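Local atomic coordinates of Efb homologous protein (PDB entry 2NOJ), a protein that probably binds complement protein C3 with a three-helix domain, as Efb does, and so helps the bacterium evade complement attack. Residues Gln30-Leu35 and Gln49-Leu54; Glu34-Thr39 and Leu72-Asn77; Ala43-Ala48 and Arg68-Val73. The protein carries 1 engineered substitution. All blocks are in the same frame, centred on the assembly; numbering follows the deposited sequence.

Contact 1: Gln30-Leu35 and Gln49-Leu54; sequences QKAVEL and QRAVNL. Engineered in segment 30-35: E34 (natural residue Asn).
A32 and A51 face one another where helices 24-39 and 42-54 run roughly antiparallel. Their methyl groups meet squarely, A32 CB lying 3.6 Å from A51 CB, and both side chains point toward the opposite helix. Alanine suits this place because the backbones are close, the CA atoms of A32 and A51 being 6.5 Å apart, and a single carbon on each side spans the interval.

The second apolar pair lies beside the first. V33 CG2 touches V52 CG2 at 3.9 Å, the two side chains crossing obliquely. In each valine CG1 is anti to the backbone N (chi1 170° in V33, 167° in V52), leaving CG2, beside that nitrogen, as the branch that reaches the other helix. Branching suits V33, whose CG2 meets I70 of helix 61-76 as well as V52 while CG1 packs on Q69.

Polar groups keep to other faces. Q49 OE1 accepts a hydrogen bond from Q67 NE2, while the amide of N53 is hydrogen-bonded to the backbone of the other protein in the complex.

With no hydrogen bond or charge pair between the segments, cohesion here comes from buried methyl groups: the contact depends on shape and exclusion of water.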
ATOM      1  N   GLN B  30      10.979  21.208  -7.934  1.00 32.50           N
ATOM      2  CA  GLN B  30      12.276  21.781  -8.306  1.00 32.20           C
ATOM      3  C   GLN B  30      13.183  21.891  -7.083  1.00 29.92           C
ATOM      4  O   GLN B  30      14.330  21.431  -7.099  1.00 29.39           O
ATOM      5  CB  GLN B  30      12.084  23.162  -8.929  1.00 34.79           C
ATOM      6  CG  GLN B  30      11.587  23.112 -10.354  1.00 39.99           C
ATOM      7  CD  GLN B  30      11.041  24.446 -10.840  1.00 42.33           C
ATOM      8  OE1 GLN B  30      11.011  24.718 -12.048  1.00 43.89           O
ATOM      9  NE2 GLN B  30      10.591  25.276  -9.907  1.00 42.80           N
ATOM     10  N   LYS B  31      12.666  22.491  -6.020  1.00 28.58           N
ATOM     11  CA  LYS B  31      13.453  22.632  -4.813  1.00 29.86           C
ATOM     12  C   LYS B  31      13.848  21.237  -4.262  1.00 28.11           C
ATOM     13  O   LYS B  31      14.927  21.047  -3.669  1.00 29.95           O
ATOM     14  CB  LYS B  31      12.664  23.430  -3.775  1.00 31.62           C
ATOM     15  N   ALA B  32      12.980  20.257  -4.484  1.00 24.82           N
ATOM     16  CA  ALA B  32      13.241  18.907  -4.032  1.00 21.19           C
ATOM     17  C   ALA B  32      14.313  18.216  -4.874  1.00 19.47           C
ATOM     18  O   ALA B  32      15.183  17.550  -4.331  1.00 17.35           O
ATOM     19  CB  ALA B  32      11.947  18.097  -4.048  1.00 17.95           C
ATOM     20  N   VAL B  33      14.253  18.364  -6.194  1.00 18.70           N
ATOM     21  CA  VAL B  33      15.247  17.725  -7.062  1.00 19.90           C
ATOM     22  C   VAL B  33      16.612  18.393  -6.947  1.00 24.45           C
ATOM     23  O   VAL B  33      17.640  17.728  -7.002  1.00 24.36           O
ATOM     24  CB  VAL B  33      14.814  17.731  -8.562  1.00 18.05           C
ATOM     25  CG1 VAL B  33      15.960  17.297  -9.432  1.00 15.28           C
ATOM     26  CG2 VAL B  33      13.635  16.772  -8.791  1.00 16.21           C
ATOM     27  N   GLU B  34      16.641  19.710  -6.786  1.00 30.49           N
ATOM     28  CA  GLU B  34      17.940  20.390  -6.652  1.00 34.81           C
ATOM     29  C   GLU B  34      18.711  19.879  -5.419  1.00 34.16           C
ATOM     30  O   GLU B  34      19.897  19.573  -5.514  1.00 33.60           O
ATOM     31  CB  GLU B  34      17.745  21.909  -6.565  1.00 34.30           C
ATOM     32  N   LEU B  35      18.024  19.777  -4.278  1.00 32.10           N
ATOM     33  CA  LEU B  35      18.643  19.315  -3.045  1.00 32.74           C
ATOM     34  C   LEU B  35      19.131  17.874  -3.198  1.00 32.12           C
ATOM     35  O   LEU B  35      20.149  17.479  -2.598  1.00 30.14           O
ATOM     36  CB  LEU B  35      17.651  19.402  -1.893  1.00 32.82           C
ATOM     37  N   GLN B  49      11.515  12.333  -5.619  1.00 18.27           N
ATOM     38  CA  GLN B  49      10.632  11.539  -6.482  1.00 18.40           C
ATOM     39  C   GLN B  49       9.135  11.819  -6.244  1.00 20.27           C
ATOM     40  O   GLN B  49       8.344  11.903  -7.201  1.00 16.64           O
ATOM     41  CB  GLN B  49      10.907  10.039  -6.305  1.00 16.66           C
ATOM     42  CG  GLN B  49      10.084   9.178  -7.214  1.00 15.69           C
ATOM     43  CD  GLN B  49      10.409   9.419  -8.680  1.00 16.61           C
ATOM     44  OE1 GLN B  49      11.497   9.087  -9.145  1.00 15.14           O
ATOM     45  NE2 GLN B  49       9.463   9.998  -9.414  1.00 15.96           N
ATOM     46  N   ARG B  50       8.765  11.956  -4.969  1.00 23.52           N
ATOM     47  CA  ARG B  50       7.387  12.216  -4.574  1.00 25.97           C
ATOM     48  C   ARG B  50       7.001  13.610  -5.035  1.00 25.48           C
ATOM     49  O   ARG B  50       5.903  13.820  -5.536  1.00 27.24           O
ATOM     50  CB  ARG B  50       7.238  12.100  -3.054  1.00 30.10           C
ATOM     51  CG  ARG B  50       5.791  12.049  -2.539  1.00 39.74           C
ATOM     52  CD  ARG B  50       5.762  11.774  -1.030  1.00 48.89           C
ATOM     53  NE  ARG B  50       4.544  11.090  -0.595  1.00 60.54           N
ATOM     54  CZ  ARG B  50       3.483  11.691  -0.059  1.00 67.92           C
ATOM     55  NH1 ARG B  50       3.473  13.009   0.122  1.00 72.00           N
ATOM     56  NH2 ARG B  50       2.426  10.969   0.303  1.00 73.11           N
ATOM     57  N   ALA B  51       7.898  14.572  -4.880  1.00 24.08           N
ATOM     58  CA  ALA B  51       7.577  15.923  -5.317  1.00 25.46           C
ATOM     59  C   ALA B  51       7.158  15.882  -6.793  1.00 22.33           C
ATOM     60  O   ALA B  51       6.082  16.353  -7.161  1.00 21.83           O
ATOM     61  CB  ALA B  51       8.776  16.837  -5.121  1.00 23.27           C
ATOM     62  N   VAL B  52       8.018  15.310  -7.630  1.00 20.45           N
ATOM     63  CA  VAL B  52       7.756  15.188  -9.068  1.00 17.58           C
ATOM     64  C   VAL B  52       6.444  14.429  -9.338  1.00 18.63           C
ATOM     65  O   VAL B  52       5.639  14.841 -10.172  1.00 17.76           O
ATOM     66  CB  VAL B  52       8.914  14.448  -9.750  1.00 16.10           C
ATOM     67  CG1 VAL B  52       8.517  14.034 -11.150  1.00  9.54           C
ATOM     68  CG2 VAL B  52      10.167  15.318  -9.729  1.00 12.07           C
ATOM     69  N   ASN B  53       6.236  13.314  -8.635  1.00 16.19           N
ATOM     70  CA  ASN B  53       5.007  12.548  -8.800  1.00 15.68           C
ATOM     71  C   ASN B  53       3.785  13.357  -8.436  1.00 19.40           C
ATOM     72  O   ASN B  53       2.741  13.208  -9.074  1.00 20.10           O
ATOM     73  CB  ASN B  53       5.038  11.264  -7.982  1.00 12.77           C
ATOM     74  CG  ASN B  53       5.907  10.194  -8.631  1.00 15.14           C
ATOM     75  OD1 ASN B  53       6.054  10.169  -9.864  1.00 14.02           O
ATOM     76  ND2 ASN B  53       6.486   9.301  -7.815  1.00 12.03           N
ATOM     77  N   LEU B  54       3.904  14.222  -7.430  1.00 24.37           N
ATOM     78  CA  LEU B  54       2.774  15.063  -7.008  1.00 30.94           C
ATOM     79  C   LEU B  54       2.281  16.000  -8.129  1.00 29.72           C
ATOM     80  O   LEU B  54       1.120  16.385  -8.148  1.00 32.41           O
ATOM     81  CB  LEU B  54       3.141  15.889  -5.767  1.00 34.00           C
ATOM     82  CG  LEU B  54       3.549  15.096  -4.526  1.00 39.65           C
ATOM     83  CD1 LEU B  54       3.906  16.061  -3.381  1.00 43.90           C
ATOM     84  CD2 LEU B  54       2.406  14.153  -4.116  1.00 40.15           C
TER

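Contact 2: Glu34-Thr39 and Leu72-Asn77; sequences ELFKRT and LVLKYN. Engineered in segment 34-39: E34 (natural residue Asn).
F36 reaches across from helix 24-39 to V73 and L74 of helix 61-76, and its ring supplies most of the contact on its side. From CB the side chain extends with CG anti to the backbone N (chi1 174°), which swings the ring toward helix 61-76. One flank of the ring serves another helix: CD1 packs by T44 and CE1 against CB of H45, whose own ring meets that of F36 with the planes about 30° apart. The other flank and the tip serve helix 61-76. L74 CD1 comes to the CE2-CZ edge in the ring plane, 3.6 Å from F36 CE2 and 3.5 Å from F36 CZ, the two side chains crossing at about a right angle. V73 CB is also near F36 CE2, at 3.9 Å, and V73 CG1 sits over one ring face. A flat ring suits this place because it can offer a face to one residue and an edge to the next.

V73 points straight at helix 24-39, and as a compact branched residue it reaches both F36 and the aliphatic chain of K37, whose CD is 4.3 Å from V73 CG2. The K37 ammonium group makes a weak hydrogen bond to Q69. At the C-terminal end of helix 61-76 the side chain of N77 reaches back within its own segment, ND2 donating to V73 O at 2.9 Å in the plane of that carbonyl.

The two short helical segments run nearly parallel, 18° apart with axes 10.6 Å from each other. V73 and the F36 ring fill the gap together, at the place where helices 24-39, 42-54 and 61-76 meet.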
ATOM      1  N   GLU B  34      16.641  19.710  -6.786  1.00 30.49           N
ATOM      2  CA  GLU B  34      17.940  20.390  -6.652  1.00 34.81           C
ATOM      3  C   GLU B  34      18.711  19.879  -5.419  1.00 34.16           C
ATOM      4  O   GLU B  34      19.897  19.573  -5.514  1.00 33.60           O
ATOM      5  CB  GLU B  34      17.745  21.909  -6.565  1.00 34.30           C
ATOM      6  N   LEU B  35      18.024  19.777  -4.278  1.00 32.10           N
ATOM      7  CA  LEU B  35      18.643  19.315  -3.045  1.00 32.74           C
ATOM      8  C   LEU B  35      19.131  17.874  -3.198  1.00 32.12           C
ATOM      9  O   LEU B  35      20.149  17.479  -2.598  1.00 30.14           O
ATOM     10  CB  LEU B  35      17.651  19.402  -1.893  1.00 32.82           C
ATOM     11  N   PHE B  36      18.395  17.089  -3.984  1.00 27.52           N
ATOM     12  CA  PHE B  36      18.759  15.695  -4.211  1.00 22.89           C
ATOM     13  C   PHE B  36      20.031  15.582  -5.055  1.00 24.64           C
ATOM     14  O   PHE B  36      20.885  14.727  -4.802  1.00 21.63           O
ATOM     15  CB  PHE B  36      17.611  14.956  -4.900  1.00 17.85           C
ATOM     16  CG  PHE B  36      17.945  13.551  -5.297  1.00 13.38           C
ATOM     17  CD1 PHE B  36      18.702  12.729  -4.453  1.00 11.45           C
ATOM     18  CD2 PHE B  36      17.476  13.021  -6.488  1.00 13.67           C
ATOM     19  CE1 PHE B  36      18.975  11.404  -4.780  1.00  7.82           C
ATOM     20  CE2 PHE B  36      17.744  11.687  -6.828  1.00 11.89           C
ATOM     21  CZ  PHE B  36      18.501  10.880  -5.958  1.00 10.66           C
ATOM     22  N   LYS B  37      20.150  16.449  -6.059  1.00 26.75           N
ATOM     23  CA  LYS B  37      21.318  16.439  -6.923  1.00 32.34           C
ATOM     24  C   LYS B  37      22.570  16.724  -6.111  1.00 36.09           C
ATOM     25  O   LYS B  37      23.611  16.113  -6.322  1.00 34.29           O
ATOM     26  CB  LYS B  37      21.176  17.475  -8.036  1.00 31.43           C
ATOM     27  CG  LYS B  37      20.085  17.167  -9.055  1.00 33.12           C
ATOM     28  CD  LYS B  37      20.632  17.145 -10.482  1.00 34.07           C
ATOM     29  CE  LYS B  37      21.093  18.509 -10.957  1.00 36.33           C
ATOM     30  NZ  LYS B  37      21.707  18.412 -12.316  1.00 41.46           N
ATOM     31  N   ARG B  38      22.460  17.646  -5.169  1.00 38.46           N
ATOM     32  CA  ARG B  38      23.593  18.002  -4.343  1.00 42.56           C
ATOM     33  C   ARG B  38      23.851  16.979  -3.219  1.00 44.70           C
ATOM     34  O   ARG B  38      24.953  16.452  -3.088  1.00 48.41           O
ATOM     35  CB  ARG B  38      23.368  19.395  -3.765  1.00 43.00           C
ATOM     36  N   THR B  39      22.818  16.691  -2.430  1.00 47.13           N
ATOM     37  CA  THR B  39      22.892  15.771  -1.291  1.00 44.83           C
ATOM     38  C   THR B  39      23.144  14.295  -1.619  1.00 41.06           C
ATOM     39  O   THR B  39      23.941  13.629  -0.960  1.00 40.35           O
ATOM     40  CB  THR B  39      21.597  15.854  -0.472  1.00 46.77           C
ATOM     41  OG1 THR B  39      21.232  17.230  -0.295  1.00 50.07           O
ATOM     42  CG2 THR B  39      21.782  15.205   0.877  1.00 48.11           C
ATOM     43  N   LEU B  72      19.059  10.402 -13.538  1.00 27.65           N
ATOM     44  CA  LEU B  72      20.490  10.537 -13.799  1.00 29.57           C
ATOM     45  C   LEU B  72      21.350  10.387 -12.562  1.00 28.98           C
ATOM     46  O   LEU B  72      22.505   9.951 -12.639  1.00 29.38           O
ATOM     47  CB  LEU B  72      20.801  11.882 -14.467  1.00 30.28           C
ATOM     48  CG  LEU B  72      20.469  11.943 -15.963  1.00 32.25           C
ATOM     49  CD1 LEU B  72      20.828  13.312 -16.522  1.00 31.99           C
ATOM     50  CD2 LEU B  72      21.239  10.850 -16.684  1.00 32.40           C
ATOM     51  N   VAL B  73      20.797  10.749 -11.415  1.00 29.23           N
ATOM     52  CA  VAL B  73      21.561  10.628 -10.188  1.00 27.47           C
ATOM     53  C   VAL B  73      21.519   9.172  -9.756  1.00 30.06           C
ATOM     54  O   VAL B  73      22.524   8.620  -9.314  1.00 31.09           O
ATOM     55  CB  VAL B  73      20.989  11.526  -9.057  1.00 26.14           C
ATOM     56  CG1 VAL B  73      21.945  11.516  -7.864  1.00 22.29           C
ATOM     57  CG2 VAL B  73      20.761  12.962  -9.571  1.00 21.45           C
ATOM     58  N   LEU B  74      20.363   8.537  -9.915  1.00 31.48           N
ATOM     59  CA  LEU B  74      20.226   7.155  -9.501  1.00 33.93           C
ATOM     60  C   LEU B  74      21.143   6.228 -10.251  1.00 35.81           C
ATOM     61  O   LEU B  74      21.700   5.310  -9.659  1.00 34.57           O
ATOM     62  CB  LEU B  74      18.786   6.670  -9.660  1.00 34.38           C
ATOM     63  CG  LEU B  74      17.774   6.974  -8.561  1.00 36.69           C
ATOM     64  CD1 LEU B  74      17.656   8.464  -8.333  1.00 36.88           C
ATOM     65  CD2 LEU B  74      16.434   6.404  -8.979  1.00 37.77           C
ATOM     66  N   LYS B  75      21.320   6.480 -11.541  1.00 36.95           N
ATOM     67  CA  LYS B  75      22.154   5.620 -12.384  1.00 38.12           C
ATOM     68  C   LYS B  75      23.660   5.678 -12.144  1.00 37.91           C
ATOM     69  O   LYS B  75      24.337   4.655 -12.202  1.00 37.50           O
ATOM     70  CB  LYS B  75      21.861   5.894 -13.870  1.00 37.38           C
ATOM     71  N   TYR B  76      24.182   6.866 -11.877  1.00 37.58           N
ATOM     72  CA  TYR B  76      25.617   7.030 -11.662  1.00 38.03           C
ATOM     73  C   TYR B  76      26.035   7.211 -10.210  1.00 38.07           C
ATOM     74  O   TYR B  76      27.219   7.450  -9.930  1.00 36.88           O
ATOM     75  CB  TYR B  76      26.115   8.206 -12.496  1.00 37.49           C
ATOM     76  CG  TYR B  76      25.890   7.992 -13.963  1.00 38.49           C
ATOM     77  CD1 TYR B  76      25.394   9.012 -14.770  1.00 39.14           C
ATOM     78  CD2 TYR B  76      26.183   6.763 -14.551  1.00 39.55           C
ATOM     79  CE1 TYR B  76      25.193   8.811 -16.137  1.00 41.03           C
ATOM     80  CE2 TYR B  76      25.994   6.549 -15.910  1.00 41.76           C
ATOM     81  CZ  TYR B  76      25.500   7.578 -16.703  1.00 41.25           C
ATOM     82  OH  TYR B  76      25.351   7.380 -18.056  1.00 40.14           O
ATOM     83  N   ASN B  77      25.072   7.080  -9.297  1.00 36.59           N
ATOM     84  CA  ASN B  77      25.342   7.230  -7.870  1.00 37.21           C
ATOM     85  C   ASN B  77      24.731   6.157  -6.985  1.00 40.13           C
ATOM     86  O   ASN B  77      23.831   5.418  -7.381  1.00 40.83           O
ATOM     87  CB  ASN B  77      24.840   8.576  -7.382  1.00 33.69           C
ATOM     88  CG  ASN B  77      25.530   9.720  -8.047  1.00 32.37           C
ATOM     89  OD1 ASN B  77      26.695  10.019  -7.761  1.00 32.96           O
ATOM     90  ND2 ASN B  77      24.827  10.368  -8.957  1.00 32.18           N
TER

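Contact 3: Ala43-Ala48 and Arg68-Val73; sequences ATHRKA and RQIDLV
A48 and I70 mark the nearest approach of two helical segments that run in broadly opposite directions, their CA atoms 7.4 Å apart. This separation is filled largely by one side chain. I70 points toward helix 42-54 and divides its work between two branches. The longer branch leaves with CG1 anti to the carbonyl carbon (chi1 -64°), and its second torsion bends CD1 round (chi2 -72°) onto A48. I70 CD1 lies 3.4 Å from A48 CB and also 3.9 Å from A48 C, so the methyl rests against backbone as well as side chain. Alanine is apt here because its short side chain lets the isoleucine come right up to the helix surface.

The other branch, CG2, takes up a different neighbour. It approaches the imidazole of H45 obliquely, with I70 CG2 4.3 Å from H45 CE1. H45 brings its ring there by holding CG anti to the backbone N (chi1 161°), which carries the group toward helix 61-76. Histidine suits the place because its flat ring can lie against I70 CG2 and the ring of F36 while also bordering the other protein of the complex. A branched residue such as isoleucine can thus touch two residues one helical turn apart; no hydrogen bond crosses between the segments.

Apart from H45, polar side chains take no part between the two segments. D71 OD1 accepts a hydrogen bond from Q67 NE2 within its own helix, and T44 OG1 is hydrogen-bonded to T41 OG1 near the start of helix 42-54. R46 NE pairs with an acidic side chain of the other protein, an intermolecular salt bridge.

An alanine met by a branched isoleucine, with an imidazole beside them, is the kind of close helix-helix packing found in the core of a three-helix bundle.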
ATOM      1  N   ALA B  43      17.219   9.704   1.569  1.00 38.38           N
ATOM      2  CA  ALA B  43      16.187  10.575   2.085  1.00 39.23           C
ATOM      3  C   ALA B  43      15.797  11.581   1.029  1.00 36.91           C
ATOM      4  O   ALA B  43      14.636  11.669   0.648  1.00 38.06           O
ATOM      5  CB  ALA B  43      16.675  11.289   3.340  1.00 42.19           C
ATOM      6  N   THR B  44      16.775  12.338   0.550  1.00 34.79           N
ATOM      7  CA  THR B  44      16.511  13.355  -0.450  1.00 33.02           C
ATOM      8  C   THR B  44      15.867  12.802  -1.709  1.00 28.69           C
ATOM      9  O   THR B  44      15.065  13.485  -2.354  1.00 28.04           O
ATOM     10  CB  THR B  44      17.782  14.096  -0.811  1.00 33.99           C
ATOM     11  OG1 THR B  44      18.849  13.160  -0.975  1.00 36.74           O
ATOM     12  CG2 THR B  44      18.136  15.074   0.284  1.00 37.23           C
ATOM     13  N   HIS B  45      16.210  11.565  -2.055  1.00 26.36           N
ATOM     14  CA  HIS B  45      15.629  10.915  -3.231  1.00 24.37           C
ATOM     15  C   HIS B  45      14.136  10.667  -3.036  1.00 22.93           C
ATOM     16  O   HIS B  45      13.336  10.935  -3.943  1.00 21.09           O
ATOM     17  CB  HIS B  45      16.339   9.586  -3.537  1.00 24.88           C
ATOM     18  CG  HIS B  45      15.552   8.667  -4.422  1.00 25.74           C
ATOM     19  ND1 HIS B  45      14.952   9.090  -5.589  1.00 27.07           N
ATOM     20  CD2 HIS B  45      15.296   7.341  -4.327  1.00 25.29           C
ATOM     21  CE1 HIS B  45      14.366   8.063  -6.177  1.00 26.66           C
ATOM     22  NE2 HIS B  45      14.559   6.990  -5.432  1.00 26.34           N
ATOM     23  N   ARG B  46      13.758  10.172  -1.860  1.00 22.52           N
ATOM     24  CA  ARG B  46      12.350   9.904  -1.609  1.00 24.96           C
ATOM     25  C   ARG B  46      11.568  11.194  -1.744  1.00 24.96           C
ATOM     26  O   ARG B  46      10.493  11.230  -2.363  1.00 23.46           O
ATOM     27  CB  ARG B  46      12.144   9.281  -0.229  1.00 26.88           C
ATOM     28  CG  ARG B  46      12.719   7.882  -0.125  1.00 34.22           C
ATOM     29  CD  ARG B  46      12.427   7.195   1.210  1.00 43.36           C
ATOM     30  NE  ARG B  46      11.108   6.566   1.280  1.00 50.18           N
ATOM     31  CZ  ARG B  46      10.012   7.181   1.712  1.00 56.17           C
ATOM     32  NH1 ARG B  46      10.068   8.446   2.116  1.00 58.06           N
ATOM     33  NH2 ARG B  46       8.854   6.534   1.747  1.00 60.66           N
ATOM     34  N   LYS B  47      12.141  12.260  -1.206  1.00 26.48           N
ATOM     35  CA  LYS B  47      11.497  13.567  -1.254  1.00 29.58           C
ATOM     36  C   LYS B  47      11.414  14.132  -2.680  1.00 24.26           C
ATOM     37  O   LYS B  47      10.401  14.714  -3.061  1.00 22.46           O
ATOM     38  CB  LYS B  47      12.232  14.550  -0.330  1.00 33.93           C
ATOM     39  CG  LYS B  47      11.619  15.947  -0.313  1.00 43.30           C
ATOM     40  CD  LYS B  47      12.414  16.890   0.574  1.00 53.45           C
ATOM     41  CE  LYS B  47      11.831  18.293   0.574  1.00 59.32           C
ATOM     42  NZ  LYS B  47      12.597  19.199   1.498  1.00 66.95           N
ATOM     43  N   ALA B  48      12.472  13.940  -3.463  1.00 21.56           N
ATOM     44  CA  ALA B  48      12.502  14.430  -4.837  1.00 22.74           C
ATOM     45  C   ALA B  48      11.543  13.654  -5.753  1.00 19.48           C
ATOM     46  O   ALA B  48      10.815  14.253  -6.564  1.00 18.87           O
ATOM     47  CB  ALA B  48      13.929  14.369  -5.386  1.00 19.31           C
ATOM     48  N   ARG B  68      14.051  13.494 -15.232  1.00 27.80           N
ATOM     49  CA  ARG B  68      15.307  13.096 -15.855  1.00 28.10           C
ATOM     50  C   ARG B  68      16.479  13.289 -14.891  1.00 27.53           C
ATOM     51  O   ARG B  68      17.333  12.409 -14.740  1.00 26.00           O
ATOM     52  CB  ARG B  68      15.518  13.906 -17.138  1.00 30.38           C
ATOM     53  CG  ARG B  68      16.492  13.298 -18.118  1.00 33.23           C
ATOM     54  CD  ARG B  68      17.367  14.355 -18.770  1.00 38.79           C
ATOM     55  NE  ARG B  68      18.308  13.737 -19.706  1.00 43.32           N
ATOM     56  CZ  ARG B  68      19.352  14.350 -20.255  1.00 44.47           C
ATOM     57  NH1 ARG B  68      19.632  15.625 -19.982  1.00 44.19           N
ATOM     58  NH2 ARG B  68      20.122  13.670 -21.085  1.00 47.95           N
ATOM     59  N   GLN B  69      16.519  14.436 -14.228  1.00 27.80           N
ATOM     60  CA  GLN B  69      17.593  14.687 -13.290  1.00 27.56           C
ATOM     61  C   GLN B  69      17.599  13.600 -12.198  1.00 27.75           C
ATOM     62  O   GLN B  69      18.666  13.142 -11.768  1.00 28.63           O
ATOM     63  CB  GLN B  69      17.441  16.094 -12.712  1.00 31.46           C
ATOM     64  CG  GLN B  69      17.540  17.195 -13.767  1.00 39.82           C
ATOM     65  CD  GLN B  69      18.855  17.180 -14.510  1.00 44.62           C
ATOM     66  OE1 GLN B  69      19.736  16.338 -14.245  1.00 49.20           O
ATOM     67  NE2 GLN B  69      19.002  18.112 -15.449  1.00 48.74           N
ATOM     68  N   ILE B  70      16.406  13.169 -11.786  1.00 25.40           N
ATOM     69  CA  ILE B  70      16.248  12.131 -10.771  1.00 23.42           C
ATOM     70  C   ILE B  70      16.955  10.874 -11.264  1.00 24.63           C
ATOM     71  O   ILE B  70      17.888  10.366 -10.640  1.00 25.39           O
ATOM     72  CB  ILE B  70      14.757  11.743 -10.578  1.00 23.34           C
ATOM     73  CG1 ILE B  70      13.945  12.917 -10.041  1.00 24.42           C
ATOM     74  CG2 ILE B  70      14.642  10.529  -9.679  1.00 22.03           C
ATOM     75  CD1 ILE B  70      14.219  13.264  -8.620  1.00 26.53           C
ATOM     76  N   ASP B  71      16.482  10.381 -12.396  1.00 25.50           N
ATOM     77  CA  ASP B  71      17.016   9.172 -13.001  1.00 28.34           C
ATOM     78  C   ASP B  71      18.524   9.222 -13.223  1.00 26.87           C
ATOM     79  O   ASP B  71      19.191   8.201 -13.114  1.00 26.67           O
ATOM     80  CB  ASP B  71      16.304   8.899 -14.344  1.00 29.65           C
ATOM     81  CG  ASP B  71      14.828   8.464 -14.171  1.00 34.88           C
ATOM     82  OD1 ASP B  71      14.134   8.964 -13.253  1.00 34.93           O
ATOM     83  OD2 ASP B  71      14.349   7.623 -14.969  1.00 38.20           O
ATOM     84  N   LEU B  72      19.059  10.402 -13.538  1.00 27.65           N
ATOM     85  CA  LEU B  72      20.490  10.537 -13.799  1.00 29.57           C
ATOM     86  C   LEU B  72      21.350  10.387 -12.562  1.00 28.98           C
ATOM     87  O   LEU B  72      22.505   9.951 -12.639  1.00 29.38           O
ATOM     88  CB  LEU B  72      20.801  11.882 -14.467  1.00 30.28           C
ATOM     89  CG  LEU B  72      20.469  11.943 -15.963  1.00 32.25           C
ATOM     90  CD1 LEU B  72      20.828  13.312 -16.522  1.00 31.99           C
ATOM     91  CD2 LEU B  72      21.239  10.850 -16.684  1.00 32.40           C
ATOM     92  N   VAL B  73      20.797  10.749 -11.415  1.00 29.23           N
ATOM     93  CA  VAL B  73      21.561  10.628 -10.188  1.00 27.47           C
ATOM     94  C   VAL B  73      21.519   9.172  -9.756  1.00 30.06           C
ATOM     95  O   VAL B  73      22.524   8.620  -9.314  1.00 31.09           O
ATOM     96  CB  VAL B  73      20.989  11.526  -9.057  1.00 26.14           C
ATOM     97  CG1 VAL B  73      21.945  11.516  -7.864  1.00 22.29           C
ATOM     98  CG2 VAL B  73      20.761  12.962  -9.571  1.00 21.45           C
TER

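Each contact joins a different pair of the three helices: contact 1 links helix 24-39 to helix 42-54, contact 2 links helix 24-39 to helix 61-76, and contact 3 links helix 42-54 to helix 61-76. Contacts 1 and 2 start from overlapping segments, and contacts 2 and 3 end on overlapping ones, while the segments of contacts 1 and 3 alternate along the chain. Their centres lie about 7 Å (1 and 3), 6 Å (2 and 3) and 11 Å (1 and 2) apart. V33 on I70 joins contact 1 to contact 3, and F36 on H45 joins contact 2 to contact 3, making one compact bundle in which helix 42-54 supplies much of the surface that meets the other protein.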